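Local coordinates for protein geobacter metallireducens SMUG1 (Geobacter metallireducens, PDB 5H9I) that is a SMUG1-type member of the uracil-DNA glycosylase superfamily with an alpha/beta fold and a pocket that holds xanthine, at residues D12-D17 against N32-A37; A37-V42 against N87-R92; A43-F48 against R134-N139; A68-P73 against D103-R108. All blocks are in the same frame, centred on the assembly; numbering follows the deposited sequence. Where two conformers were deposited one is given.

Contact 1: D12-D17 against N32-A37; sequences DALAAD and NPLLYA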
# COMPACT_ATOMS: atom_id res chain seq x y z
N ASP A 12 -5.00 -12.59 -3.27
CA ASP A 12 -5.81 -13.21 -4.33
C ASP A 12 -7.30 -13.13 -3.99
O ASP A 12 -8.08 -12.86 -4.85
CB ASP A 12 -5.34 -14.63 -4.62
CG ASP A 12 -3.99 -14.67 -5.42
OD1 ASP A 12 -3.60 -13.71 -6.08
OD2 ASP A 12 -3.34 -15.66 -5.39
N ALA A 13 -7.64 -13.30 -2.73
CA ALA A 13 -9.07 -13.24 -2.25
C ALA A 13 -9.54 -11.81 -2.41
O ALA A 13 -10.65 -11.54 -2.86
CB ALA A 13 -9.18 -13.66 -0.86
N LEU A 14 -8.73 -10.84 -2.00
CA LEU A 14 -9.06 -9.44 -2.23
C LEU A 14 -9.32 -9.13 -3.71
O LEU A 14 -10.23 -8.46 -4.07
CB LEU A 14 -8.01 -8.54 -1.61
CG LEU A 14 -8.17 -7.01 -1.82
CD1 LEU A 14 -9.54 -6.53 -1.28
CD2 LEU A 14 -6.99 -6.27 -1.17
N ALA A 15 -8.42 -9.54 -4.60
CA ALA A 15 -8.62 -9.29 -6.06
C ALA A 15 -9.94 -9.87 -6.57
O ALA A 15 -10.64 -9.18 -7.29
CB ALA A 15 -7.43 -9.87 -6.87
N ALA A 16 -10.28 -11.01 -6.09
CA ALA A 16 -11.58 -11.65 -6.45
C ALA A 16 -12.77 -10.82 -5.95
O ALA A 16 -13.84 -10.64 -6.65
CB ALA A 16 -11.68 -13.03 -5.90
N ASP A 17 -12.69 -10.38 -4.71
CA ASP A 17 -13.72 -9.56 -4.15
C ASP A 17 -13.85 -8.28 -4.95
O ASP A 17 -14.97 -7.80 -5.23
CB ASP A 17 -13.43 -9.24 -2.69
CG ASP A 17 -13.65 -10.35 -1.81
OD1 ASP A 17 -14.43 -11.23 -2.23
OD2 ASP A 17 -13.19 -10.41 -0.65
N ASN A 32 -5.78 -2.49 -11.36
CA ASN A 32 -5.55 -3.48 -10.28
C ASN A 32 -4.19 -4.19 -10.44
O ASN A 32 -4.04 -5.22 -11.12
CB ASN A 32 -6.65 -4.48 -10.22
CG ASN A 32 -6.55 -5.35 -9.02
OD1 ASN A 32 -5.58 -5.23 -8.25
ND2 ASN A 32 -7.64 -6.11 -8.79
N PRO A 33 -3.13 -3.61 -9.83
CA PRO A 33 -1.77 -4.13 -9.93
C PRO A 33 -1.69 -5.57 -9.34
O PRO A 33 -0.70 -6.26 -9.62
CB PRO A 33 -0.88 -3.11 -9.22
CG PRO A 33 -1.83 -2.20 -8.65
CD PRO A 33 -3.18 -2.30 -9.15
N LEU A 34 -2.67 -5.97 -8.53
CA LEU A 34 -2.66 -7.35 -8.03
C LEU A 34 -2.79 -8.29 -9.15
O LEU A 34 -2.37 -9.46 -9.04
CB LEU A 34 -3.78 -7.60 -7.01
CG LEU A 34 -3.84 -6.73 -5.82
CD1 LEU A 34 -4.88 -7.14 -4.79
CD2 LEU A 34 -2.47 -6.61 -5.12
N LEU A 35 -3.36 -7.84 -10.27
CA LEU A 35 -3.53 -8.67 -11.45
C LEU A 35 -2.45 -8.47 -12.48
O LEU A 35 -1.91 -9.44 -13.02
CB LEU A 35 -4.91 -8.41 -12.04
CG LEU A 35 -6.11 -8.57 -11.16
CD1 LEU A 35 -7.44 -8.26 -11.87
CD2 LEU A 35 -6.17 -9.97 -10.66
N TYR A 36 -2.10 -7.24 -12.80
CA TYR A 36 -1.13 -7.00 -13.85
C TYR A 36 0.33 -6.94 -13.43
O TYR A 36 1.19 -6.98 -14.23
CB TYR A 36 -1.53 -5.75 -14.67
CG TYR A 36 -1.46 -4.42 -13.98
CD1 TYR A 36 -0.26 -3.82 -13.76
CD2 TYR A 36 -2.59 -3.76 -13.62
CE1 TYR A 36 -0.18 -2.60 -13.17
CE2 TYR A 36 -2.52 -2.53 -13.04
CZ TYR A 36 -1.32 -1.96 -12.80
OH TYR A 36 -1.26 -0.75 -12.24
N ALA A 37 0.56 -6.86 -12.13
CA ALA A 37 1.91 -6.88 -11.58
C ALA A 37 1.99 -7.94 -10.49
O ALA A 37 2.57 -7.74 -9.48
CB ALA A 37 2.29 -5.52 -11.03
O HOH W 1 -1.87 -10.75 -6.27
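Leu34 meets Leu14 and Ala15 where the short helix 33-36 packs against one side of helix 7-19, a helix-helix contact that leans on the small alanine. CB of Leu34 points from the backbone toward helix 7-19, and the chain branches at CG. The chi2 torsion of -174° sets CD1 anti to CA, at full stretch, and this methyl makes both contacts: CD1 of Leu34 lies 4.3 Å from Ala15 CB and 4.3 Å from Leu14 CD2. The other methyl, CD2, turns to the imidazole of His41, so the two branches serve different neighbours. Pro142 packs on both leucines, and Leu14 also touches Ala173, so the loop at Pro142 and helix 160-181 add to this apolar patch.

Ala15 CB has a second neighbour in Leu35, whose CD2 approaches to 4.0 Å. A third comes from Asn32, the N-cap of helix 33-36. Its OD1 accepts from Leu34 N at 3.0 Å with an N-H...O angle of 139°, the donor standing 45° above the carbonyl plane. With OD1 tied to the helix start, the ND2 atom of the same amide lies 4.2 Å from Ala15 CB. No direct hydrogen bond joins the segments. One water spans them instead, donating to Leu34 O at 3.1 Å and, weakly, to Asp12 OD1 at 3.4 Å.

Contact 2: A37-V42 against N87-R92; sequences AREPHV and NGTVTR. With GOL (glycerol), chain C; BME (beta-mercaptoethanol), chain F.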
# COMPACT_ATOMS: atom_id res chain seq x y z
N ALA A 37 0.56 -6.86 -12.13
CA ALA A 37 1.91 -6.88 -11.58
C ALA A 37 1.99 -7.94 -10.49
O ALA A 37 2.57 -7.74 -9.48
CB ALA A 37 2.29 -5.52 -11.03
N ARG A 38 1.41 -9.07 -10.79
CA ARG A 38 1.28 -10.13 -9.82
C ARG A 38 2.62 -10.76 -9.41
O ARG A 38 2.83 -10.98 -8.29
CB ARG A 38 0.27 -11.18 -10.29
CG ARG A 38 0.05 -12.26 -9.23
CD ARG A 38 -1.21 -13.12 -9.32
NE ARG A 38 -1.39 -13.96 -8.11
CZ ARG A 38 -0.68 -15.04 -7.86
NH1 ARG A 38 0.23 -15.43 -8.72
NH2 ARG A 38 -0.87 -15.75 -6.76
N GLU A 39 3.50 -10.97 -10.36
CA GLU A 39 4.77 -11.62 -10.08
C GLU A 39 5.59 -10.76 -9.14
O GLU A 39 6.04 -11.24 -8.10
CB GLU A 39 5.55 -12.12 -11.33
CG GLU A 39 4.76 -13.24 -11.94
CD GLU A 39 5.44 -13.89 -13.12
OE1 GLU A 39 6.35 -13.27 -13.64
OE2 GLU A 39 5.01 -15.05 -13.34
N PRO A 40 5.76 -9.47 -9.44
CA PRO A 40 6.56 -8.68 -8.47
C PRO A 40 5.82 -8.47 -7.12
O PRO A 40 6.46 -8.45 -6.06
CB PRO A 40 6.85 -7.38 -9.17
CG PRO A 40 5.91 -7.39 -10.35
CD PRO A 40 5.61 -8.77 -10.73
N HIS A 41 4.50 -8.37 -7.17
CA HIS A 41 3.75 -8.24 -5.90
C HIS A 41 3.92 -9.49 -5.03
O HIS A 41 4.21 -9.36 -3.85
CB HIS A 41 2.30 -8.03 -6.23
CG HIS A 41 1.44 -7.85 -5.01
ND1 HIS A 41 1.51 -6.71 -4.21
CD2 HIS A 41 0.58 -8.67 -4.39
CE1 HIS A 41 0.68 -6.86 -3.20
NE2 HIS A 41 0.11 -8.04 -3.28
N VAL A 42 3.74 -10.67 -5.61
CA VAL A 42 3.93 -11.88 -4.84
C VAL A 42 5.37 -12.07 -4.39
O VAL A 42 5.62 -12.63 -3.33
CB VAL A 42 3.34 -13.08 -5.65
CG1 VAL A 42 3.69 -14.39 -4.96
CG2 VAL A 42 1.82 -12.93 -5.78
N ASN A 87 12.39 -7.10 -9.69
CA ASN A 87 12.20 -6.52 -11.01
C ASN A 87 11.67 -7.61 -11.87
O ASN A 87 12.37 -8.57 -12.12
CB ASN A 87 13.57 -6.12 -11.58
CG ASN A 87 13.49 -5.50 -12.98
OD1 ASN A 87 12.53 -5.73 -13.66
ND2 ASN A 87 14.43 -4.69 -13.33
N GLY A 88 10.42 -7.48 -12.29
CA GLY A 88 9.70 -8.56 -12.93
C GLY A 88 8.70 -8.09 -13.98
O GLY A 88 8.71 -6.93 -14.33
N THR A 89 7.89 -9.02 -14.37
CA THR A 89 6.84 -8.86 -15.45
C THR A 89 5.69 -8.06 -14.96
O THR A 89 5.05 -8.40 -14.00
CB THR A 89 6.38 -10.19 -15.99
OG1 THR A 89 7.54 -10.83 -16.54
CG2 THR A 89 5.29 -10.06 -17.09
N VAL A 90 5.42 -6.96 -15.67
CA VAL A 90 4.27 -6.12 -15.40
C VAL A 90 3.59 -5.86 -16.77
O VAL A 90 4.26 -5.28 -17.64
CB VAL A 90 4.67 -4.78 -14.78
CG1 VAL A 90 3.43 -3.89 -14.54
CG2 VAL A 90 5.54 -4.98 -13.49
N THR A 91 2.37 -6.26 -16.82
CA THR A 91 1.60 -6.02 -18.06
C THR A 91 0.74 -4.78 -17.93
O THR A 91 0.55 -4.27 -16.86
CB THR A 91 0.74 -7.24 -18.40
OG1 THR A 91 -0.18 -7.63 -17.38
CG2 THR A 91 1.60 -8.41 -18.71
N ARG A 92 0.07 -4.34 -19.01
CA ARG A 92 -0.72 -3.12 -18.91
C ARG A 92 -2.14 -3.41 -18.53
O ARG A 92 -2.79 -4.36 -19.04
CB ARG A 92 -0.60 -2.30 -20.24
CG ARG A 92 0.78 -1.90 -20.60
CD ARG A 92 0.89 -1.24 -21.99
NE ARG A 92 2.31 -1.01 -22.21
CZ ARG A 92 2.97 0.05 -21.76
NH1 ARG A 92 2.37 1.10 -21.28
NH2 ARG A 92 4.26 0.07 -21.97
C1 GOL C . 2.69 -11.02 -14.27
O1 GOL C . 3.48 -10.37 -13.16
C2 GOL C . 1.56 -10.14 -14.64
O2 GOL C . 0.66 -10.05 -13.55
C3 GOL C . 0.81 -10.84 -15.81
O3 GOL C . -0.26 -10.03 -16.22
C1 BME F . 8.72 -4.11 -17.14
C2 BME F . 7.80 -4.71 -18.18
O1 BME F . 8.26 -4.50 -15.87
S2 BME F . 7.39 -6.35 -17.87
O HOH W 2 8.25 -11.63 -13.17
O HOH W 3 6.82 -13.40 -16.27
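Val90 has CG1 anti to its backbone N (chi1 179°) and CG2 beside that N, a fork that lets one residue touch both Ala37 and Pro40 at the start of helix 38-48. Ala37 is the N-cap of this helix, and the extended loop 87-92 runs past its first turn. CG1 of Val90 meets Ala37 CB at 4.0 Å, while CG2 reaches Pro40 CG at the same separation, the two side chains crossing at a slant. Beside them the Pro40 ring puts CD 3.3 Å from Thr89 O, a close apolar-to-carbonyl approach.

Glu39 is extended beyond CG (chi2 -177°) and runs alongside Thr89 in the same direction. Its OE1 makes no direct bond across the contact. Two waters fill that role: both donate to OE1, one also accepting from Thr89 N at 2.9 Å and the other pairing with Thr89 OG1.

Two backbone N-H groups of the helix start bind a glycerol, probably from the crystallisation liquor. Arg38 N donates to glycerol O2 at 3.0 Å. Glu39 N donates to glycerol O1 at 2.9 Å. In turn O1 donates to Thr89 O at 2.7 Å, so this hydroxyl joins a helix N-H to a loop carbonyl. At the far end of the same molecule, glycerol O3 and Thr91 OG1 are hydrogen-bonded at 2.7 Å.

Contact 3: A43-F48 against R134-N139; sequences AYLSRF and RFFVAN. With XAN (xanthine), chain B; LEA (pentanoic acid), chain H.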
# COMPACT_ATOMS: atom_id res chain seq x y z
N ALA A 43 6.36 -11.66 -5.22
CA ALA A 43 7.71 -11.61 -4.76
C ALA A 43 7.88 -10.82 -3.44
O ALA A 43 8.52 -11.25 -2.51
CB ALA A 43 8.67 -11.10 -5.85
N TYR A 44 7.27 -9.65 -3.44
CA TYR A 44 7.39 -8.79 -2.25
C TYR A 44 6.68 -9.47 -1.07
O TYR A 44 7.25 -9.57 0.02
CB TYR A 44 6.70 -7.44 -2.57
CG TYR A 44 6.49 -6.53 -1.37
CD1 TYR A 44 7.57 -5.97 -0.74
CD2 TYR A 44 5.20 -6.29 -0.90
CE1 TYR A 44 7.42 -5.12 0.37
CE2 TYR A 44 5.06 -5.45 0.23
CZ TYR A 44 6.18 -4.91 0.84
OH TYR A 44 6.01 -4.14 1.98
N LEU A 45 5.45 -10.02 -1.26
CA LEU A 45 4.76 -10.70 -0.19
C LEU A 45 5.55 -11.89 0.34
O LEU A 45 5.67 -12.08 1.55
CB LEU A 45 3.41 -11.21 -0.59
CG LEU A 45 2.44 -10.15 -1.13
CD1 LEU A 45 1.13 -10.92 -1.55
CD2 LEU A 45 2.16 -9.03 -0.20
N SER A 46 6.15 -12.65 -0.56
CA SER A 46 6.75 -13.92 -0.18
C SER A 46 8.13 -13.72 0.40
O SER A 46 8.51 -14.40 1.38
CB SER A 46 6.90 -14.77 -1.40
OG SER A 46 5.63 -15.04 -2.04
N ARG A 47 8.89 -12.79 -0.11
CA ARG A 47 10.26 -12.55 0.35
C ARG A 47 10.32 -11.77 1.65
O ARG A 47 11.27 -11.93 2.43
CB ARG A 47 11.07 -11.80 -0.73
CG ARG A 47 11.27 -12.62 -1.98
CD ARG A 47 11.99 -11.86 -3.08
NE ARG A 47 11.74 -12.57 -4.33
CZ ARG A 47 12.28 -12.23 -5.50
NH1 ARG A 47 13.16 -11.28 -5.60
NH2 ARG A 47 11.84 -12.89 -6.56
N PHE A 48 9.33 -10.87 1.85
CA PHE A 48 9.40 -9.89 2.96
C PHE A 48 8.21 -9.96 3.85
O PHE A 48 8.31 -9.34 4.94
CB PHE A 48 9.55 -8.51 2.34
CG PHE A 48 10.81 -8.44 1.47
CD1 PHE A 48 12.03 -8.60 2.00
CD2 PHE A 48 10.74 -8.13 0.11
CE1 PHE A 48 13.21 -8.56 1.21
CE2 PHE A 48 11.85 -8.13 -0.70
CZ PHE A 48 13.08 -8.31 -0.14
N ARG A 134 10.73 -7.27 11.65
CA ARG A 134 9.70 -6.79 12.57
C ARG A 134 8.58 -6.00 11.92
O ARG A 134 7.59 -5.79 12.53
CB ARG A 134 10.31 -5.90 13.65
CG ARG A 134 11.26 -6.54 14.66
CD ARG A 134 11.70 -5.43 15.65
NE ARG A 134 12.92 -4.77 15.22
CZ ARG A 134 13.22 -3.49 15.36
NH1 ARG A 134 12.37 -2.65 15.87
NH2 ARG A 134 14.42 -3.08 14.95
N PHE A 135 8.79 -5.54 10.68
CA PHE A 135 7.86 -4.63 10.05
C PHE A 135 7.30 -5.20 8.73
O PHE A 135 7.91 -6.07 8.09
CB PHE A 135 8.58 -3.30 9.75
CG PHE A 135 8.96 -2.52 10.98
CD1 PHE A 135 10.12 -2.76 11.57
CD2 PHE A 135 8.05 -1.61 11.55
CE1 PHE A 135 10.51 -2.06 12.68
CE2 PHE A 135 8.38 -0.93 12.66
CZ PHE A 135 9.57 -1.15 13.22
N PHE A 136 6.20 -4.62 8.28
CA PHE A 136 5.71 -4.84 6.94
C PHE A 136 5.02 -3.59 6.46
O PHE A 136 4.55 -2.78 7.29
CB PHE A 136 4.84 -6.08 6.84
CG PHE A 136 4.57 -6.53 5.41
CD1 PHE A 136 5.63 -6.97 4.63
CD2 PHE A 136 3.29 -6.58 4.92
CE1 PHE A 136 5.39 -7.41 3.30
CE2 PHE A 136 3.06 -7.02 3.63
CZ PHE A 136 4.11 -7.38 2.80
N VAL A 137 4.84 -3.44 5.15
CA VAL A 137 4.10 -2.33 4.55
C VAL A 137 3.08 -2.84 3.56
O VAL A 137 3.42 -3.63 2.68
CB VAL A 137 5.08 -1.30 3.81
CG1 VAL A 137 4.33 -0.13 3.26
CG2 VAL A 137 6.17 -0.84 4.78
N ALA A 138 1.85 -2.44 3.69
CA ALA A 138 0.77 -2.83 2.82
C ALA A 138 -0.13 -1.67 2.50
O ALA A 138 -0.07 -0.67 3.17
CB ALA A 138 -0.06 -3.90 3.50
N ASN A 139 -0.91 -1.77 1.39
CA ASN A 139 -1.93 -0.74 1.16
C ASN A 139 -3.29 -1.28 1.59
O ASN A 139 -3.59 -2.43 1.33
CB ASN A 139 -2.04 -0.39 -0.33
CG ASN A 139 -1.23 0.78 -0.68
OD1 ASN A 139 -0.94 1.65 0.12
ND2 ASN A 139 -0.67 0.73 -1.93
N9 XAN B . 2.33 6.70 -2.75
C4 XAN B . 1.76 5.62 -2.28
N3 XAN B . 1.93 4.32 -2.47
C2 XAN B . 1.20 3.50 -1.86
O2 XAN B . 1.33 2.32 -2.09
N1 XAN B . 0.29 3.86 -0.94
C6 XAN B . 0.05 5.10 -0.63
O6 XAN B . -0.82 5.46 0.17
C5 XAN B . 0.77 6.07 -1.34
N7 XAN B . 0.79 7.39 -1.31
C8 XAN B . 1.73 7.77 -2.15
C2 LEA H . 16.91 0.15 13.16
O2 LEA H . 16.33 1.09 12.68
C3 LEA H . 16.25 -0.59 14.23
C4 LEA H . 17.14 -0.44 15.40
C5 LEA H . 17.95 -1.66 15.69
C6 LEA H . 18.67 -1.61 17.07
O1 LEA H . 18.03 -0.17 12.79
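Tyr44 and Phe136 join the C-terminal part of helix 38-48 to strand 135-139, an outermost strand of the parallel four-stranded sheet in this alpha/beta fold. The short helix and strand axes run nearly antiparallel, at 161°, and approach to 10.3 Å.

A hydrogen bond runs from Tyr44 OH to Val137 O at 2.7 Å. The donor lies in the carbonyl plane, on a lone pair, and the oxygen sits at the edge of the tyrosine ring. Phe136 and Ala138 use their backbones to pair with strand 55-59, whereas this carbonyl of the intervening Val137 is taken by a helix side chain.

The aromatic pair comes next. Phe136 has CG anti to its backbone N (chi1 -167°), and its side chain and that of Tyr44 reach toward each other tip to tip. The planes differ by 21°, but with centroids 5.0 Å apart the rings barely overlap. Contact is through their ends: Tyr44 CE2 meets Phe136 CZ at 3.4 Å, and the tyrosine hydroxyl lies over one Phe136 face, toward the rim.

Apolar contacts add to this: Leu45 CD2 stands at the ring edge, 3.9 Å from Phe136 CZ, and Phe48 CB lies farther off, 4.4 Å from Phe136 CE1.

At the end of the strand come ligand bonds: Asn139 holds xanthine with both amide atoms, OD1 accepting from N1 at 2.7 Å and ND2 donating to O2 at 2.6 Å.

Contact 4: A68-P73 against D103-R108; sequences AQTGVP and DGFACR. With XAN (xanthine), chain B; BME (beta-mercaptoethanol), chain F.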
# COMPACT_ATOMS: atom_id res chain seq x y z
N ALA A 68 1.51 1.31 -8.77
CA ALA A 68 0.78 1.03 -10.08
C ALA A 68 1.74 0.55 -11.09
O ALA A 68 1.28 0.04 -12.15
CB ALA A 68 0.06 2.26 -10.52
N GLN A 69 3.06 0.75 -10.96
CA GLN A 69 4.10 0.33 -11.85
C GLN A 69 4.77 -0.96 -11.42
O GLN A 69 5.15 -1.81 -12.25
CB GLN A 69 5.17 1.38 -12.10
CG GLN A 69 4.65 2.74 -12.50
CD GLN A 69 4.11 2.80 -13.95
OE1 GLN A 69 4.65 2.09 -14.79
NE2 GLN A 69 3.11 3.54 -14.18
N THR A 70 5.01 -1.12 -10.09
CA THR A 70 5.89 -2.18 -9.63
C THR A 70 5.15 -3.25 -8.89
O THR A 70 5.75 -4.32 -8.57
CB THR A 70 6.96 -1.53 -8.67
OG1 THR A 70 6.31 -1.01 -7.53
CG2 THR A 70 7.88 -0.59 -9.36
N GLY A 71 3.92 -3.03 -8.41
CA GLY A 71 3.20 -3.98 -7.55
C GLY A 71 3.60 -3.92 -6.09
O GLY A 71 3.00 -4.70 -5.33
N VAL A 72 4.48 -3.01 -5.71
CA VAL A 72 4.94 -2.92 -4.36
C VAL A 72 4.45 -1.70 -3.70
O VAL A 72 4.51 -0.63 -4.34
CB VAL A 72 6.43 -2.96 -4.34
CG1 VAL A 72 6.99 -2.73 -2.93
CG2 VAL A 72 6.97 -4.27 -4.92
N PRO A 73 3.84 -1.72 -2.50
CA PRO A 73 3.40 -0.47 -1.83
C PRO A 73 4.52 0.57 -1.74
O PRO A 73 5.67 0.26 -1.48
CB PRO A 73 2.97 -0.91 -0.41
CG PRO A 73 2.84 -2.40 -0.53
CD PRO A 73 3.71 -2.91 -1.64
N ASP A 103 4.38 1.36 -17.56
CA ASP A 103 5.61 0.88 -18.14
C ASP A 103 6.39 -0.14 -17.24
O ASP A 103 7.41 -0.70 -17.61
CB ASP A 103 6.52 2.01 -18.53
CG ASP A 103 5.93 2.90 -19.62
OD1 ASP A 103 5.07 2.37 -20.36
OD2 ASP A 103 6.20 4.11 -19.65
N GLY A 104 5.86 -0.35 -16.05
CA GLY A 104 6.49 -1.31 -15.14
C GLY A 104 7.86 -0.86 -14.69
O GLY A 104 8.07 0.30 -14.39
N PHE A 105 8.77 -1.81 -14.66
CA PHE A 105 10.14 -1.53 -14.26
C PHE A 105 10.95 -0.66 -15.23
O PHE A 105 12.02 -0.22 -14.90
CB PHE A 105 10.80 -2.81 -13.82
CG PHE A 105 10.23 -3.33 -12.50
CD1 PHE A 105 9.14 -4.16 -12.47
CD2 PHE A 105 10.78 -2.91 -11.35
CE1 PHE A 105 8.59 -4.61 -11.24
CE2 PHE A 105 10.22 -3.32 -10.10
CZ PHE A 105 9.16 -4.16 -10.10
N ALA A 106 10.34 -0.40 -16.39
CA ALA A 106 10.90 0.57 -17.32
C ALA A 106 10.39 1.96 -17.06
O ALA A 106 10.86 2.88 -17.74
CB ALA A 106 10.60 0.15 -18.75
N CYS A 107 9.46 2.22 -16.11
CA CYS A 107 9.00 3.54 -15.82
C CYS A 107 10.18 4.35 -15.31
O CYS A 107 10.96 3.93 -14.46
CB CYS A 107 7.82 3.59 -14.81
SG CYS A 107 7.20 5.13 -14.25
N ARG A 108 10.26 5.52 -15.91
CA ARG A 108 11.28 6.51 -15.64
C ARG A 108 10.82 7.64 -14.66
O ARG A 108 11.65 8.48 -14.38
CB ARG A 108 11.71 7.12 -17.01
N9 XAN B . 2.33 6.70 -2.75
C4 XAN B . 1.76 5.62 -2.28
N3 XAN B . 1.93 4.32 -2.47
C2 XAN B . 1.20 3.50 -1.86
O2 XAN B . 1.33 2.32 -2.09
N1 XAN B . 0.29 3.86 -0.94
C6 XAN B . 0.05 5.10 -0.63
O6 XAN B . -0.82 5.46 0.17
C5 XAN B . 0.77 6.07 -1.34
N7 XAN B . 0.79 7.39 -1.31
C8 XAN B . 1.73 7.77 -2.15
C1 BME F . 8.72 -4.11 -17.14
C2 BME F . 7.80 -4.71 -18.18
O1 BME F . 8.26 -4.50 -15.87
S2 BME F . 7.39 -6.35 -17.87
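Gln69 OE1 faces two consecutive backbone amides of the loop 103-108, accepting from Asp103 N at 2.9 Å and from Gly104 N at 3.0 Å. Both bonds are bent and weak, but together they bring two N-H groups to one oxygen. The bend of the glutamine chain at chi2 (-73°) puts CD beside Cys107, whose CB lies 3.5 Å from OE1. The other half of the amide is held separately, with NE2 donating to Pro64 O and Arg101 O. Gln69 O, buried here without a hydrogen-bond partner in the model, receives a CA-H...O contact from Gly104 CA at 3.2 Å, nearly straight at 162°.

Farther out, Thr70 and Phe105 cross at about a right angle. Thr70 CG2 sits over the ring face, 4.1 Å from the centroid and 29° off its normal, a CH-pi contact. The hydroxyl bonds with Gly75 O and Gly66 O, and OG1 also accepts from Val72 N at 3.3 Å, an ST turn.

The contact fastens the end of helix 67-70 to the long loop before helix 112-125. Phe105 continues onto Val80 and Thr81 of helix 77-84 and Pro40 of helix 38-48, while Pro73 is itself part of the xanthine pocket and packs on Tyr44 of helix 38-48.

Helix 38-48 ties the set together: its first turns belong to contact 2, its last to contact 3, and helix 33-36 of contact 1 runs into it through the shared Ala37. Contacts 2 and 4 are the nearest pair, with centres 8 Å apart. His41 ND1 bonds Gly71 O and a salt bridge joins Arg92 to Asp103, so segment 68-73 is tied to the helix and loop 87-92 to loop 103-108. Contacts 1 and 3, 16 Å apart between centres, do not touch. Along the chain contact 1 closes first, contact 2 crosses contacts 3 and 4, and contact 4 nests inside contact 3. Val137 O packs on Pro73, bringing the last two together at the xanthine pocket.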